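PDB 4CDB: listeriolysin O from Listeria monocytogenes, which binds cholesterol-containing host membranes, undergoes a major conformational change and inserts as an oligomeric pore that lyses the cell. Local coordinates for residues A[222-227]-A[355-360]; A[351-354]-A[359-362]; A[5-10]-A[228-233]; A[30-35]-A[249-254]. All blocks are in the same frame, centred on the assembly; numbering follows the deposited sequence.

Interaction 1 (A[222-227]-A[355-360]); sequences VNEPTR and KDNELA. With NA (sodium ion), chain P; ACT (acetate ion), chain D.
E224 is the first residue of 222-227 to meet the loop 355-360. Its CG lies anti to the carbonyl carbon (chi1 -64°) and the chain runs on extended, so the carboxylate slides alongside N357 in the opposite sense. OE1 of E224 stops 3.8 Å from CB of N357, with carboxylate and amide planes only 23° apart: packing, not a polar bond. P225 follows and supplies the one hydrogen bond between the segments. N357 ND2 donates a hydrogen bond to P225 O at 2.9 Å, nearly straight at 163°, and the acceptor lies close to the plane of the N357 amide. The amide oxygen also packs against the proline ring, N357 OD1 lying 3.8 Å from P225 CD. Since N357 OD1 also accepts from Y254 OH, both ends of the amide are tied, which should hold its rotation. Next to it, D356 OD1 binds a sodium ion at 2.7 Å, completed by Y32 OH and an acetate probably left from crystallisation. The contact joins the loop leaving strand 207-222 to the turn between strands 345-353 and 362-385, with Y254 of strand 252-260 packed against both E224 and P225.

Interaction 2 (A[351-354]-A[359-362]); sequences TNFL and LAVI
A360 N donates to T351 O at 2.8 Å, almost straight at 170°, and this bond is the one direct hydrogen bond between the two segments. It belongs to a single beta bridge between N352 and L359, whose CA atoms are 4.5 Å apart, where the chain leaves strand 345-353 and turns back. Around it the methyl of A360 points into the strand, with CB 3.3 Å from T351 OG1 and 3.7 Å from F353 CE2. The same methyl makes an off-centre CH-pi contact with the F353 ring, 4.2 Å from A360 CB to the centroid. On the other flank L359 CD1 comes 3.3 Å from N352 OD1 and also touches T351 O; CG of L359 is anti to its backbone N (chi1 -165°), which swings the branch back although its CB starts away from the strand. One step out, a water accepts from T351 N and donates to A360 O at 2.6 Å, carrying the backbone link past the direct bond. The F353 ring also meets that of Y32, planes at about 45°, and the amide of N352 has weak hydrogen bonds to S256 and Y254. Chemically, then, one direct bond and one water satisfy backbone polar groups in a contact that is buried except at L359, while a methyl against an aromatic ring and a leucine branch supply the apolar shielding around them.

Interaction 3 (A[5-10]-A[228-233]); sequences ASPPAS and PSRFFG
R230 reaches P7 with a single nitrogen, NH2. P228 and S229 open the segment with helical backbone angles and face helix 14-28, where S229 OG bonds D24. R230 comes next, its CB directed at the N-terminal segment. Its chain bends at chi2 (-54°) and chi3 (-98°), which bring the guanidinium across P7 at an angle. NH2 of R230 donates to P7 O at 3.3 Å, a long bond though fairly straight at 162°. The oxygen lies in the guanidinium plane, at its edge, but the donor stands well above the carbonyl plane of P7 and so does not use a lone pair. The proline ring takes part too, with P7 CD 3.6 Å from R230 NH2. A firmer partner for this nitrogen is S113 OG, while NH1 has a long, weak ion pair with D112. F231 and F232 follow and pack elsewhere: F231 meets Y254 edge-to-face, and both phenylalanines pack on L92. F232 N closes the short turn by bonding S229 O at 3.1 Å. The contact thus places the proline-rich start of the chain, beside strand 114-118 where P7 rests on T115, against the turn between helix 14-28 and strand 92-94.

Interaction 4 (A[30-35]-A[249-254]); sequences LDYNKN and ENPPAY. With NA (sodium ion), chain P.
A sodium site, shared with D356, borders this contact: Y32 OH binds the ion at 2.5 Å. The ring carrying that hydroxyl is backed by P251 in a CH-pi contact. CG of P251 sits 3.8 Å from the centroid of the Y32 ring, only 7° off the ring normal and therefore over the middle of one face. P251 CB takes the hydroxyl-bearing end of the same face, 3.7 Å from Y32 CE1. With CG of Y32 between its backbone N and carbonyl carbon (chi1 58°), the ring is turned onto the proline. Beside this pair, the end of the L30 side chain meets the P252 ring, L30 CD1 lying 3.7 Å from P252 CD. No direct hydrogen bond joins the segments; a water does so instead, donating to Y32 OH at 2.9 Å and to P252 O at 2.8 Å. The tyrosine oxygen is thus held by both metal and water, which, together with the proline against its ring, should restrict the ring's movement. Further along, N33 OD1 accepts from N35 N in an Asx turn. The whole contact lays the loop after helix 14-28 across the start of strand 252-260, between strands 92-94 and 345-353: A253 bonds V93 on one flank, and Y254 bonds N352 on the other.

Overall arrangement
All four contacts lie on the same side of the chain's centre, with neighbouring centres 9 to 12 Å apart and interaction 3 about 20 Å from interaction 4. Interactions 1 and 2 share L359 and A360, so one turn serves both. Interactions 2 and 4 reach adjacent strands, 345-353 and 252-260, of the same antiparallel sheet, and interactions 1 and 4 meet at one sodium ion. Along the chain, segments of interactions 1, 3 and 4 alternate, whereas interaction 2 is a local turn, closed by a single bridge, that opens after 3 and 4 have closed. Interactions 3 and 4 bring N-terminal segments against this region, while 1 and 2 join its loops, far from the C-terminal beta sandwich.

Interaction 1 (A[222-227]-A[355-360])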
loop_
_atom_site.group_PDB
_atom_site.type_symbol
_atom_site.label_atom_id
_atom_site.label_comp_id
_atom_site.label_asym_id
_atom_site.label_seq_id
_atom_site.Cartn_x
_atom_site.Cartn_y
_atom_site.Cartn_z
ATOM N N VAL A 222 27.694 4.625 -11.022
ATOM C CA VAL A 222 28.586 4.996 -12.116
ATOM C C VAL A 222 29.186 6.375 -11.861
ATOM O O VAL A 222 28.554 7.222 -11.232
ATOM C CB VAL A 222 27.819 5.027 -13.456
ATOM C CG1 VAL A 222 28.772 5.159 -14.627
ATOM C CG2 VAL A 222 26.993 3.771 -13.611
ATOM N N ASN A 223 30.409 6.595 -12.338
ATOM C CA ASN A 223 31.039 7.910 -12.267
ATOM C C ASN A 223 30.183 8.971 -12.955
ATOM O O ASN A 223 29.475 8.674 -13.916
ATOM C CB ASN A 223 32.421 7.873 -12.923
ATOM C CG ASN A 223 32.347 7.663 -14.424
ATOM O OD1 ASN A 223 32.090 6.556 -14.896
ATOM N ND2 ASN A 223 32.578 8.729 -15.184
ATOM N N GLU A 224 30.240 10.202 -12.456
ATOM C CA GLU A 224 29.541 11.309 -13.097
ATOM C C GLU A 224 30.501 12.088 -13.990
ATOM O O GLU A 224 31.376 12.798 -13.496
ATOM C CB GLU A 224 28.901 12.234 -12.056
ATOM C CG GLU A 224 27.809 11.578 -11.222
ATOM C CD GLU A 224 27.116 12.551 -10.283
ATOM O OE1 GLU A 224 27.519 13.732 -10.241
ATOM O OE2 GLU A 224 26.165 12.133 -9.587
ATOM N N PRO A 225 30.335 11.957 -15.315
ATOM C CA PRO A 225 31.240 12.586 -16.284
ATOM C C PRO A 225 31.176 14.110 -16.236
ATOM O O PRO A 225 30.095 14.681 -16.073
ATOM C CB PRO A 225 30.716 12.076 -17.630
ATOM C CG PRO A 225 29.276 11.777 -17.381
ATOM C CD PRO A 225 29.222 11.252 -15.976
ATOM N N THR A 226 32.329 14.757 -16.375
ATOM C CA THR A 226 32.393 16.214 -16.375
ATOM C C THR A 226 31.919 16.791 -17.706
ATOM O O THR A 226 31.602 17.976 -17.799
ATOM C CB THR A 226 33.821 16.717 -16.094
ATOM O OG1 THR A 226 34.731 16.123 -17.030
ATOM C CG2 THR A 226 34.250 16.359 -14.678
ATOM N N ARG A 227 31.887 15.946 -18.732
ATOM C CA ARG A 227 31.398 16.342 -20.047
ATOM C C ARG A 227 30.317 15.374 -20.500
ATOM O O ARG A 227 30.456 14.162 -20.328
ATOM C CB ARG A 227 32.532 16.357 -21.072
ATOM C CG ARG A 227 33.672 17.299 -20.731
ATOM C CD ARG A 227 34.818 17.152 -21.722
ATOM N NE ARG A 227 34.388 17.414 -23.092
ATOM C CZ ARG A 227 35.136 17.199 -24.170
ATOM N NH1 ARG A 227 36.364 16.712 -24.046
ATOM N NH2 ARG A 227 34.653 17.468 -25.374
ATOM N N LYS A 355 22.882 16.360 -19.021
ATOM C CA LYS A 355 23.242 17.767 -19.159
ATOM C C LYS A 355 24.026 18.315 -17.969
ATOM O O LYS A 355 25.073 18.937 -18.143
ATOM C CB LYS A 355 21.994 18.616 -19.403
ATOM C CG LYS A 355 22.276 20.097 -19.588
ATOM C CD LYS A 355 20.996 20.857 -19.900
ATOM C CE LYS A 355 21.259 22.343 -20.073
ATOM N NZ LYS A 355 20.017 23.097 -20.402
ATOM N N ASP A 356 23.523 18.086 -16.763
ATOM C CA ASP A 356 24.147 18.647 -15.572
ATOM C C ASP A 356 24.325 17.607 -14.472
ATOM O O ASP A 356 24.552 17.959 -13.315
ATOM C CB ASP A 356 23.319 19.826 -15.049
ATOM C CG ASP A 356 21.874 19.446 -14.771
ATOM O OD1 ASP A 356 21.432 18.384 -15.259
ATOM O OD2 ASP A 356 21.175 20.207 -14.069
ATOM N N ASN A 357 24.214 16.332 -14.838
ATOM C CA ASN A 357 24.312 15.230 -13.877
ATOM C C ASN A 357 23.308 15.348 -12.727
ATOM O O ASN A 357 23.528 14.815 -11.639
ATOM C CB ASN A 357 25.740 15.106 -13.333
ATOM C CG ASN A 357 26.745 14.733 -14.409
ATOM O OD1 ASN A 357 26.547 13.775 -15.157
ATOM N ND2 ASN A 357 27.832 15.493 -14.494
ATOM N N GLU A 358 22.205 16.043 -12.979
ATOM C CA GLU A 358 21.194 16.263 -11.953
ATOM C C GLU A 358 20.233 15.081 -11.855
ATOM O O GLU A 358 19.942 14.417 -12.852
ATOM C CB GLU A 358 20.422 17.552 -12.234
ATOM C CG GLU A 358 19.966 18.278 -10.984
ATOM C CD GLU A 358 21.095 19.008 -10.282
ATOM O OE1 GLU A 358 22.160 19.203 -10.904
ATOM O OE2 GLU A 358 20.911 19.392 -9.109
ATOM N N LEU A 359 19.744 14.826 -10.646
ATOM C CA LEU A 359 18.886 13.678 -10.387
ATOM C C LEU A 359 17.507 13.847 -11.023
ATOM O O LEU A 359 16.837 14.860 -10.821
ATOM C CB LEU A 359 18.757 13.454 -8.877
ATOM C CG LEU A 359 18.201 12.115 -8.391
ATOM C CD1 LEU A 359 19.006 10.961 -8.962
ATOM C CD2 LEU A 359 18.201 12.063 -6.873
ATOM N N ALA A 360 17.097 12.853 -11.805
ATOM C CA ALA A 360 15.782 12.860 -12.442
ATOM C C ALA A 360 14.728 12.330 -11.480
ATOM O O ALA A 360 14.850 11.214 -10.975
ATOM C CB ALA A 360 15.804 12.024 -13.708
HETATM NA NA NA P . 19.160 18.604 -16.637
HETATM C C ACT D . 18.390 21.818 -17.381
HETATM O O ACT D . 18.163 22.194 -18.552
HETATM O OXT ACT D . 19.352 21.072 -17.099
HETATM C CH3 ACT D . 17.497 22.298 -16.276
#

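Interaction 2 (A[351-354]-A[359-362])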
loop_
_atom_site.group_PDB
_atom_site.type_symbol
_atom_site.label_atom_id
_atom_site.label_comp_id
_atom_site.label_asym_id
_atom_site.label_seq_id
_atom_site.Cartn_x
_atom_site.Cartn_y
_atom_site.Cartn_z
ATOM N N THR A 351 18.223 7.735 -11.986
ATOM C CA THR A 351 18.677 8.283 -13.258
ATOM C C THR A 351 19.133 9.733 -13.119
ATOM O O THR A 351 18.552 10.507 -12.358
ATOM C CB THR A 351 17.578 8.201 -14.334
ATOM O OG1 THR A 351 16.354 8.725 -13.804
ATOM C CG2 THR A 351 17.359 6.762 -14.759
ATOM N N ASN A 352 20.180 10.090 -13.858
ATOM C CA ASN A 352 20.668 11.463 -13.897
ATOM C C ASN A 352 20.601 12.006 -15.315
ATOM O O ASN A 352 20.933 11.300 -16.268
ATOM C CB ASN A 352 22.112 11.545 -13.399
ATOM C CG ASN A 352 22.244 11.255 -11.916
ATOM O OD1 ASN A 352 21.308 10.779 -11.276
ATOM N ND2 ASN A 352 23.418 11.537 -11.363
ATOM N N PHE A 353 20.169 13.257 -15.457
ATOM C CA PHE A 353 20.211 13.927 -16.752
ATOM C C PHE A 353 21.667 14.088 -17.174
ATOM O O PHE A 353 22.524 14.394 -16.349
ATOM C CB PHE A 353 19.520 15.292 -16.680
ATOM C CG PHE A 353 18.027 15.212 -16.499
ATOM C CD1 PHE A 353 17.205 14.867 -17.561
ATOM C CD2 PHE A 353 17.445 15.494 -15.271
ATOM C CE1 PHE A 353 15.829 14.795 -17.399
ATOM C CE2 PHE A 353 16.070 15.424 -15.105
ATOM C CZ PHE A 353 15.262 15.074 -16.171
ATOM N N LEU A 354 21.947 13.876 -18.455
ATOM C CA LEU A 354 23.314 13.972 -18.953
ATOM C C LEU A 354 23.811 15.413 -18.978
ATOM O O LEU A 354 25.015 15.663 -18.952
ATOM C CB LEU A 354 23.428 13.355 -20.351
ATOM C CG LEU A 354 24.332 12.129 -20.481
ATOM C CD1 LEU A 354 24.478 11.715 -21.939
ATOM C CD2 LEU A 354 25.691 12.399 -19.851
ATOM N N LEU A 359 19.744 14.826 -10.646
ATOM C CA LEU A 359 18.886 13.678 -10.387
ATOM C C LEU A 359 17.507 13.847 -11.023
ATOM O O LEU A 359 16.837 14.860 -10.821
ATOM C CB LEU A 359 18.757 13.454 -8.877
ATOM C CG LEU A 359 18.201 12.115 -8.391
ATOM C CD1 LEU A 359 19.006 10.961 -8.962
ATOM C CD2 LEU A 359 18.201 12.063 -6.873
ATOM N N ALA A 360 17.097 12.853 -11.805
ATOM C CA ALA A 360 15.782 12.860 -12.442
ATOM C C ALA A 360 14.728 12.330 -11.480
ATOM O O ALA A 360 14.850 11.214 -10.975
ATOM C CB ALA A 360 15.804 12.024 -13.708
ATOM N N VAL A 361 13.694 13.128 -11.235
ATOM C CA VAL A 361 12.646 12.750 -10.295
ATOM C C VAL A 361 11.295 12.616 -10.996
ATOM O O VAL A 361 10.896 13.490 -11.767
ATOM C CB VAL A 361 12.522 13.778 -9.148
ATOM C CG1 VAL A 361 11.517 13.299 -8.102
ATOM C CG2 VAL A 361 13.887 14.040 -8.512
ATOM N N ILE A 362 10.600 11.514 -10.731
ATOM C CA ILE A 362 9.262 11.316 -11.274
ATOM C C ILE A 362 8.212 12.016 -10.412
ATOM O O ILE A 362 8.068 11.723 -9.224
ATOM C CB ILE A 362 8.904 9.822 -11.394
ATOM C CG1 ILE A 362 9.912 9.095 -12.284
ATOM C CG2 ILE A 362 7.500 9.655 -11.947
ATOM C CD1 ILE A 362 9.515 7.659 -12.604
HETATM O O HOH W 1 15.986 8.907 -10.976
#

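Interaction 3 (A[5-10]-A[228-233])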
loop_
_atom_site.group_PDB
_atom_site.type_symbol
_atom_site.label_atom_id
_atom_site.label_comp_id
_atom_site.label_asym_id
_atom_site.label_seq_id
_atom_site.Cartn_x
_atom_site.Cartn_y
_atom_site.Cartn_z
ATOM N N ALA A 5 35.501 7.975 -9.509
ATOM C CA ALA A 5 36.158 8.906 -10.418
ATOM C C ALA A 5 36.056 8.432 -11.866
ATOM O O ALA A 5 36.023 7.230 -12.134
ATOM C CB ALA A 5 37.615 9.098 -10.022
ATOM N N SER A 6 36.000 9.381 -12.795
ATOM C CA SER A 6 35.930 9.059 -14.217
ATOM C C SER A 6 37.229 8.423 -14.706
ATOM O O SER A 6 38.314 8.783 -14.244
ATOM C CB SER A 6 35.625 10.316 -15.037
ATOM O OG SER A 6 34.387 10.890 -14.652
ATOM N N PRO A 7 37.120 7.466 -15.642
ATOM C CA PRO A 7 38.291 6.829 -16.254
ATOM C C PRO A 7 39.081 7.843 -17.073
ATOM O O PRO A 7 38.539 8.903 -17.392
ATOM C CB PRO A 7 37.672 5.784 -17.193
ATOM C CG PRO A 7 36.287 5.571 -16.688
ATOM C CD PRO A 7 35.857 6.888 -16.129
ATOM N N PRO A 8 40.345 7.530 -17.409
ATOM C CA PRO A 8 41.120 8.444 -18.253
ATOM C C PRO A 8 40.473 8.614 -19.623
ATOM O O PRO A 8 39.848 7.680 -20.128
ATOM C CB PRO A 8 42.473 7.737 -18.389
ATOM C CG PRO A 8 42.197 6.301 -18.080
ATOM C CD PRO A 8 41.115 6.327 -17.046
ATOM N N ALA A 9 40.618 9.797 -20.210
ATOM C CA ALA A 9 40.021 10.086 -21.509
ATOM C C ALA A 9 40.638 9.243 -22.625
ATOM O O ALA A 9 41.854 9.051 -22.675
ATOM C CB ALA A 9 40.139 11.573 -21.828
ATOM N N SER A 10 39.789 8.734 -23.516
ATOM C CA SER A 10 40.245 7.939 -24.652
ATOM C C SER A 10 40.870 8.832 -25.721
ATOM O O SER A 10 40.419 9.961 -25.927
ATOM C CB SER A 10 39.079 7.147 -25.249
ATOM O OG SER A 10 38.476 6.320 -24.270
ATOM N N PRO A 228 29.228 15.910 -21.071
ATOM C CA PRO A 228 28.130 15.086 -21.587
ATOM C C PRO A 228 28.594 14.096 -22.651
ATOM O O PRO A 228 28.034 13.007 -22.764
ATOM C CB PRO A 228 27.182 16.120 -22.201
ATOM C CG PRO A 228 27.436 17.368 -21.420
ATOM C CD PRO A 228 28.910 17.349 -21.117
ATOM N N SER A 229 29.615 14.470 -23.413
ATOM C CA SER A 229 30.107 13.633 -24.504
ATOM C C SER A 229 30.930 12.430 -24.041
ATOM O O SER A 229 31.218 11.537 -24.835
ATOM C CB SER A 229 30.933 14.468 -25.486
ATOM O OG SER A 229 32.036 15.072 -24.837
ATOM N N ARG A 230 31.309 12.406 -22.765
ATOM C CA ARG A 230 32.182 11.350 -22.248
ATOM C C ARG A 230 31.595 9.944 -22.364
ATOM O O ARG A 230 32.333 8.972 -22.495
ATOM C CB ARG A 230 32.588 11.625 -20.795
ATOM C CG ARG A 230 34.010 12.140 -20.632
ATOM C CD ARG A 230 35.026 11.220 -21.305
ATOM N NE ARG A 230 35.667 10.293 -20.373
ATOM C CZ ARG A 230 35.410 8.990 -20.302
ATOM N NH1 ARG A 230 34.517 8.437 -21.111
ATOM N NH2 ARG A 230 36.053 8.236 -19.420
ATOM N N PHE A 231 30.271 9.837 -22.316
ATOM C CA PHE A 231 29.623 8.528 -22.347
ATOM C C PHE A 231 29.489 7.963 -23.759
ATOM O O PHE A 231 29.255 6.768 -23.938
ATOM C CB PHE A 231 28.256 8.574 -21.657
ATOM C CG PHE A 231 28.326 8.414 -20.162
ATOM C CD1 PHE A 231 29.512 8.046 -19.547
ATOM C CD2 PHE A 231 27.203 8.622 -19.375
ATOM C CE1 PHE A 231 29.583 7.894 -18.172
ATOM C CE2 PHE A 231 27.266 8.471 -18.000
ATOM C CZ PHE A 231 28.459 8.106 -17.397
ATOM N N PHE A 232 29.649 8.821 -24.759
ATOM C CA PHE A 232 29.477 8.396 -26.143
ATOM C C PHE A 232 30.780 7.934 -26.776
ATOM O O PHE A 232 31.854 8.440 -26.448
ATOM C CB PHE A 232 28.865 9.525 -26.971
ATOM C CG PHE A 232 27.514 9.954 -26.488
ATOM C CD1 PHE A 232 26.389 9.206 -26.791
ATOM C CD2 PHE A 232 27.368 11.103 -25.726
ATOM C CE1 PHE A 232 25.138 9.598 -26.344
ATOM C CE2 PHE A 232 26.123 11.498 -25.278
ATOM C CZ PHE A 232 25.008 10.746 -25.586
ATOM N N GLY A 233 30.676 6.967 -27.685
ATOM C CA GLY A 233 31.823 6.513 -28.450
ATOM C C GLY A 233 32.362 7.624 -29.331
ATOM O O GLY A 233 31.639 8.571 -29.655
#

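Interaction 4 (A[30-35]-A[249-254])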
loop_
_atom_site.group_PDB
_atom_site.type_symbol
_atom_site.label_atom_id
_atom_site.label_comp_id
_atom_site.label_asym_id
_atom_site.label_seq_id
_atom_site.Cartn_x
_atom_site.Cartn_y
_atom_site.Cartn_z
ATOM N N LEU A 30 20.204 22.199 -24.511
ATOM C CA LEU A 30 18.847 21.687 -24.356
ATOM C C LEU A 30 18.130 22.364 -23.192
ATOM O O LEU A 30 18.502 22.185 -22.032
ATOM C CB LEU A 30 18.862 20.168 -24.160
ATOM C CG LEU A 30 19.454 19.349 -25.310
ATOM C CD1 LEU A 30 19.384 17.864 -25.002
ATOM C CD2 LEU A 30 18.734 19.658 -26.609
ATOM N N ASP A 31 17.103 23.146 -23.511
ATOM C CA ASP A 31 16.318 23.839 -22.497
ATOM C C ASP A 31 15.078 23.047 -22.088
ATOM O O ASP A 31 14.212 22.756 -22.913
ATOM C CB ASP A 31 15.914 25.232 -22.984
ATOM C CG ASP A 31 17.068 26.215 -22.956
ATOM O OD1 ASP A 31 17.416 26.681 -21.851
ATOM O OD2 ASP A 31 17.625 26.524 -24.032
ATOM N N TYR A 32 15.003 22.702 -20.808
ATOM C CA TYR A 32 13.839 22.020 -20.260
ATOM C C TYR A 32 13.798 22.202 -18.751
ATOM O O TYR A 32 14.825 22.459 -18.123
ATOM C CB TYR A 32 13.859 20.527 -20.612
ATOM C CG TYR A 32 15.095 19.787 -20.140
ATOM C CD1 TYR A 32 16.220 19.689 -20.949
ATOM C CD2 TYR A 32 15.133 19.179 -18.891
ATOM C CE1 TYR A 32 17.352 19.013 -20.524
ATOM C CE2 TYR A 32 16.260 18.500 -18.457
ATOM C CZ TYR A 32 17.366 18.420 -19.278
ATOM O OH TYR A 32 18.489 17.747 -18.851
ATOM N N ASN A 33 12.607 22.080 -18.177
ATOM C CA ASN A 33 12.458 22.102 -16.728
ATOM C C ASN A 33 12.613 20.690 -16.178
ATOM O O ASN A 33 11.741 19.842 -16.371
ATOM C CB ASN A 33 11.097 22.683 -16.338
ATOM C CG ASN A 33 11.024 23.071 -14.870
ATOM O OD1 ASN A 33 11.717 22.501 -14.026
ATOM N ND2 ASN A 33 10.178 24.046 -14.561
ATOM N N LYS A 34 13.727 20.446 -15.491
ATOM C CA LYS A 34 14.044 19.116 -14.978
ATOM C C LYS A 34 12.997 18.633 -13.978
ATOM O O LYS A 34 12.838 17.432 -13.759
ATOM C CB LYS A 34 15.430 19.106 -14.326
ATOM C CG LYS A 34 15.465 19.725 -12.936
ATOM C CD LYS A 34 16.762 19.407 -12.216
ATOM C CE LYS A 34 16.532 19.229 -10.721
ATOM N NZ LYS A 34 16.050 20.475 -10.063
ATOM N N ASN A 35 12.280 19.577 -13.379
ATOM C CA ASN A 35 11.280 19.253 -12.373
ATOM C C ASN A 35 9.946 18.853 -12.993
ATOM O O ASN A 35 9.030 18.434 -12.286
ATOM C CB ASN A 35 11.086 20.435 -11.423
ATOM C CG ASN A 35 12.369 20.835 -10.719
ATOM O OD1 ASN A 35 13.064 19.996 -10.143
ATOM N ND2 ASN A 35 12.695 22.122 -10.767
ATOM N N GLU A 249 12.649 17.825 -25.823
ATOM C CA GLU A 249 11.429 17.128 -25.439
ATOM C C GLU A 249 11.754 15.737 -24.908
ATOM O O GLU A 249 11.011 15.180 -24.103
ATOM C CB GLU A 249 10.470 17.025 -26.626
ATOM C CG GLU A 249 10.217 18.342 -27.349
ATOM C CD GLU A 249 11.278 18.657 -28.391
ATOM O OE1 GLU A 249 11.235 18.057 -29.485
ATOM O OE2 GLU A 249 12.154 19.504 -28.116
ATOM N N ASN A 250 12.868 15.179 -25.373
ATOM C CA ASN A 250 13.330 13.876 -24.907
ATOM C C ASN A 250 14.790 13.935 -24.464
ATOM O O ASN A 250 15.673 13.416 -25.149
ATOM C CB ASN A 250 13.154 12.817 -25.998
ATOM C CG ASN A 250 11.719 12.708 -26.485
ATOM O OD1 ASN A 250 10.929 11.927 -25.956
ATOM N ND2 ASN A 250 11.378 13.492 -27.501
ATOM N N PRO A 251 15.046 14.578 -23.313
ATOM C CA PRO A 251 16.416 14.817 -22.843
ATOM C C PRO A 251 17.149 13.520 -22.535
ATOM O O PRO A 251 16.540 12.588 -22.005
ATOM C CB PRO A 251 16.213 15.616 -21.550
ATOM C CG PRO A 251 14.819 16.154 -21.629
ATOM C CD PRO A 251 14.043 15.128 -22.387
ATOM N N PRO A 252 18.448 13.460 -22.863
ATOM C CA PRO A 252 19.244 12.262 -22.593
ATOM C C PRO A 252 19.537 12.115 -21.101
ATOM O O PRO A 252 19.782 13.109 -20.412
ATOM C CB PRO A 252 20.536 12.523 -23.370
ATOM C CG PRO A 252 20.656 14.006 -23.401
ATOM C CD PRO A 252 19.244 14.520 -23.507
ATOM N N ALA A 253 19.487 10.882 -20.610
ATOM C CA ALA A 253 19.795 10.601 -19.214
ATOM C C ALA A 253 20.528 9.272 -19.116
ATOM O O ALA A 253 20.520 8.480 -20.060
ATOM C CB ALA A 253 18.520 10.570 -18.379
ATOM N N TYR A 254 21.165 9.030 -17.975
ATOM C CA TYR A 254 21.832 7.755 -17.743
ATOM C C TYR A 254 21.448 7.151 -16.395
ATOM O O TYR A 254 21.104 7.868 -15.454
ATOM C CB TYR A 254 23.355 7.900 -17.845
ATOM C CG TYR A 254 23.977 8.774 -16.779
ATOM C CD1 TYR A 254 23.978 10.156 -16.905
ATOM C CD2 TYR A 254 24.574 8.217 -15.654
ATOM C CE1 TYR A 254 24.547 10.961 -15.935
ATOM C CE2 TYR A 254 25.146 9.014 -14.681
ATOM C CZ TYR A 254 25.130 10.386 -14.828
ATOM O OH TYR A 254 25.697 11.186 -13.864
HETATM NA NA NA P . 19.160 18.604 -16.637
HETATM O O HOH W 2 20.121 15.834 -20.252
#